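Local structure of phenolic acid decarboxylase (Sedimentibacter hydroxybenzoicus, 7AE5) at residues Ala403-Val408 against Ile440-Thr444. The protein catalyses the reversible, non-oxidative decarboxylation of 4-hydroxybenzoate and 3,4-dihydroxybenzoate, using prenylated FMN and manganese. Residues are numbered along the deposited sequence; the frame is centred on the assembly and turned at random.
Sequences ALTTRV and IDATT. With RB (rubidium ion), chain Q.
A rubidium ion joins the C-terminal part of helix 397-407 to the chain leaving strand 434-441. Backbone carbonyls Arg407 O, Asp441 O and Thr443 O and water 1 each lie 2.5 Å from RB; Asp413 carboxylate oxygens complete the site. Arg407 O and Asp441 O approach to 3.5 Å because both bind the cation, whose charge offsets their repulsion. Residues 403-406 are helical, with Arg407 N bonded to Ala403 O (3.0 Å); the chain then opens through Arg407 (phi/psi -121/1) to extended Val408 (-106/109). Asp441 is extended (-97/83), Ala442 turns (-83/30) and Thr443 is extended again (-103/159), which brings the carbonyls of Asp441 and Thr443 to one ion. An Asx turn fixes this bend: Asp441 OD1 accepts from Thr443 N (3.2 Å) and, very closely, from Thr443 OG1 (2.5 Å), while Asp441 OD2 receives a 2.6 Å hydrogen bond from water 1. The site lies in the UbiD C-terminal domain, away from the predicted active site, where the helix packs on a mixed five-stranded sheet and Ile440 pairs with strand 384-388. Beside the ion, apolar side chains pack where the backbones come closest (Val408 CA to Ala442 CA, 4.9 Å): Val408 CG2 (chi1 t) lies 3.6 Å from both Ala442 CB and Ile440 CG2, and Leu404 CD2 (mt) 3.7 Å from Ile440 CG2. Arg407 (chi1 m, chi2 m) donates from NH2 to Thr444 OG1 (3.2 Å, N-H...O angle 160°), a hydroxyl whose stronger partner is the Asp389 carboxylate. Lys383 NZ of a second subunit hydrogen-bonds Val408 O.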
ATOM      1  N   ALA C 403      18.078   6.716 -16.209  1.00 33.32           N
ATOM      2  CA  ALA C 403      18.212   5.799 -15.083  1.00 33.03           C
ATOM      3  C   ALA C 403      16.858   5.480 -14.464  1.00 32.68           C
ATOM      4  O   ALA C 403      16.627   4.357 -14.000  1.00 32.61           O
ATOM      5  CB  ALA C 403      19.158   6.388 -14.038  1.00 32.94           C
ATOM      6  N   LEU C 404      15.946   6.454 -14.450  1.00 34.89           N
ATOM      7  CA  LEU C 404      14.616   6.199 -13.909  1.00 34.67           C
ATOM      8  C   LEU C 404      13.841   5.223 -14.785  1.00 34.88           C
ATOM      9  O   LEU C 404      13.137   4.344 -14.275  1.00 34.66           O
ATOM     10  CB  LEU C 404      13.846   7.510 -13.759  1.00 35.03           C
ATOM     11  CG  LEU C 404      14.333   8.458 -12.661  1.00 34.88           C
ATOM     12  CD1 LEU C 404      13.497   9.726 -12.641  1.00 35.73           C
ATOM     13  CD2 LEU C 404      14.296   7.767 -11.309  1.00 34.06           C
ATOM     14  N   THR C 405      13.964   5.350 -16.104  1.00 29.63           N
ATOM     15  CA  THR C 405      13.167   4.527 -17.003  1.00 29.98           C
ATOM     16  C   THR C 405      13.707   3.111 -17.176  1.00 29.91           C
ATOM     17  O   THR C 405      12.983   2.260 -17.701  1.00 30.19           O
ATOM     18  CB  THR C 405      13.058   5.200 -18.375  1.00 30.72           C
ATOM     19  OG1 THR C 405      14.367   5.376 -18.933  1.00 30.80           O
ATOM     20  CG2 THR C 405      12.371   6.552 -18.254  1.00 31.19           C
ATOM     21  N   THR C 406      14.945   2.825 -16.755  1.00 32.91           N
ATOM     22  CA  THR C 406      15.532   1.509 -16.989  1.00 33.24           C
ATOM     23  C   THR C 406      15.984   0.762 -15.736  1.00 33.27           C
ATOM     24  O   THR C 406      16.233  -0.445 -15.826  1.00 33.82           O
ATOM     25  CB  THR C 406      16.727   1.612 -17.957  1.00 33.64           C
ATOM     26  OG1 THR C 406      17.713   2.509 -17.430  1.00 33.47           O
ATOM     27  CG2 THR C 406      16.273   2.106 -19.330  1.00 33.93           C
ATOM     28  N   ARG C 407      16.099   1.428 -14.582  0.60 38.94           N
ATOM     29  CA  ARG C 407      16.534   0.780 -13.348  0.60 39.33           C
ATOM     30  C   ARG C 407      15.516   0.874 -12.220  0.60 39.03           C
ATOM     31  O   ARG C 407      15.789   0.379 -11.114  0.60 39.66           O
ATOM     32  CB  ARG C 407      17.864   1.378 -12.864  0.60 39.56           C
ATOM     33  CG  ARG C 407      18.860   1.682 -13.968  0.60 39.72           C
ATOM     34  CD  ARG C 407      19.545   0.422 -14.465  0.60 40.61           C
ATOM     35  NE  ARG C 407      19.570   0.365 -15.922  0.60 40.56           N
ATOM     36  CZ  ARG C 407      20.554  -0.169 -16.631  0.60 41.18           C
ATOM     37  NH1 ARG C 407      20.523  -0.182 -17.955  0.60 41.20           N
ATOM     38  NH2 ARG C 407      21.596  -0.701 -15.999  0.60 41.93           N
ATOM     39  N   VAL C 408      14.368   1.502 -12.454  1.00 35.03           N
ATOM     40  CA  VAL C 408      13.333   1.668 -11.443  1.00 34.76           C
ATOM     41  C   VAL C 408      12.196   0.712 -11.769  1.00 35.04           C
ATOM     42  O   VAL C 408      11.469   0.902 -12.753  1.00 34.95           O
ATOM     43  CB  VAL C 408      12.823   3.114 -11.364  1.00 34.12           C
ATOM     44  CG1 VAL C 408      11.572   3.192 -10.493  1.00 33.98           C
ATOM     45  CG2 VAL C 408      13.900   4.021 -10.821  1.00 33.91           C
ATOM     46  N   ILE C 440      13.525   6.793  -4.334  1.00 31.11           N
ATOM     47  CA  ILE C 440      13.522   6.118  -5.627  1.00 31.00           C
ATOM     48  C   ILE C 440      14.906   5.526  -5.849  1.00 29.70           C
ATOM     49  O   ILE C 440      15.897   6.263  -5.927  1.00 31.20           O
ATOM     50  CB  ILE C 440      13.141   7.070  -6.771  1.00 35.26           C
ATOM     51  CG1 ILE C 440      11.763   7.681  -6.519  1.00 36.55           C
ATOM     52  CG2 ILE C 440      13.150   6.338  -8.103  1.00 34.60           C
ATOM     53  CD1 ILE C 440      11.359   8.704  -7.551  1.00 40.86           C
ATOM     54  N   ASP C 441      14.974   4.199  -5.954  1.00 42.39           N
ATOM     55  CA  ASP C 441      16.241   3.494  -6.139  1.00 41.97           C
ATOM     56  C   ASP C 441      16.436   3.207  -7.628  1.00 43.74           C
ATOM     57  O   ASP C 441      16.164   2.111  -8.130  1.00 43.43           O
ATOM     58  CB  ASP C 441      16.273   2.221  -5.294  1.00 39.87           C
ATOM     59  CG  ASP C 441      17.496   1.364  -5.572  1.00 40.87           C
ATOM     60  OD1 ASP C 441      18.511   1.914  -6.049  1.00 42.27           O
ATOM     61  OD2 ASP C 441      17.447   0.144  -5.303  1.00 40.82           O
ATOM     62  N   ALA C 442      16.947   4.221  -8.337  1.00 34.99           N
ATOM     63  CA  ALA C 442      17.263   4.129  -9.758  1.00 36.92           C
ATOM     64  C   ALA C 442      18.626   3.497 -10.016  1.00 37.03           C
ATOM     65  O   ALA C 442      19.280   3.831 -11.013  1.00 38.83           O
ATOM     66  CB  ALA C 442      17.192   5.512 -10.409  1.00 39.84           C
ATOM     67  N   THR C 443      19.074   2.599  -9.145  1.00 37.11           N
ATOM     68  CA  THR C 443      20.355   1.938  -9.333  1.00 38.33           C
ATOM     69  C   THR C 443      20.175   0.513  -9.841  1.00 39.55           C
ATOM     70  O   THR C 443      19.104  -0.106  -9.704  1.00 38.62           O
ATOM     71  CB  THR C 443      21.172   1.923  -8.035  1.00 37.46           C
ATOM     72  OG1 THR C 443      20.558   1.042  -7.086  1.00 36.20           O
ATOM     73  CG2 THR C 443      21.274   3.323  -7.452  1.00 36.49           C
ATOM     74  N   THR C 444      21.259   0.020 -10.451  1.00 31.12           N
ATOM     75  CA  THR C 444      21.342  -1.343 -10.960  1.00 33.64           C
ATOM     76  C   THR C 444      21.505  -2.319  -9.802  1.00 34.38           C
ATOM     77  O   THR C 444      22.348  -2.095  -8.926  1.00 34.41           O
ATOM     78  CB  THR C 444      22.535  -1.470 -11.912  1.00 36.87           C
ATOM     79  OG1 THR C 444      22.449  -0.475 -12.940  1.00 36.31           O
ATOM     80  CG2 THR C 444      22.582  -2.850 -12.540  1.00 39.80           C
TER
HETATM   81 RB    RB Q 501      16.772  -0.129  -8.925  1.00 48.64          RB
HETATM   82  O   HOH W   1      17.820  -1.523  -7.201  1.00 33.84           O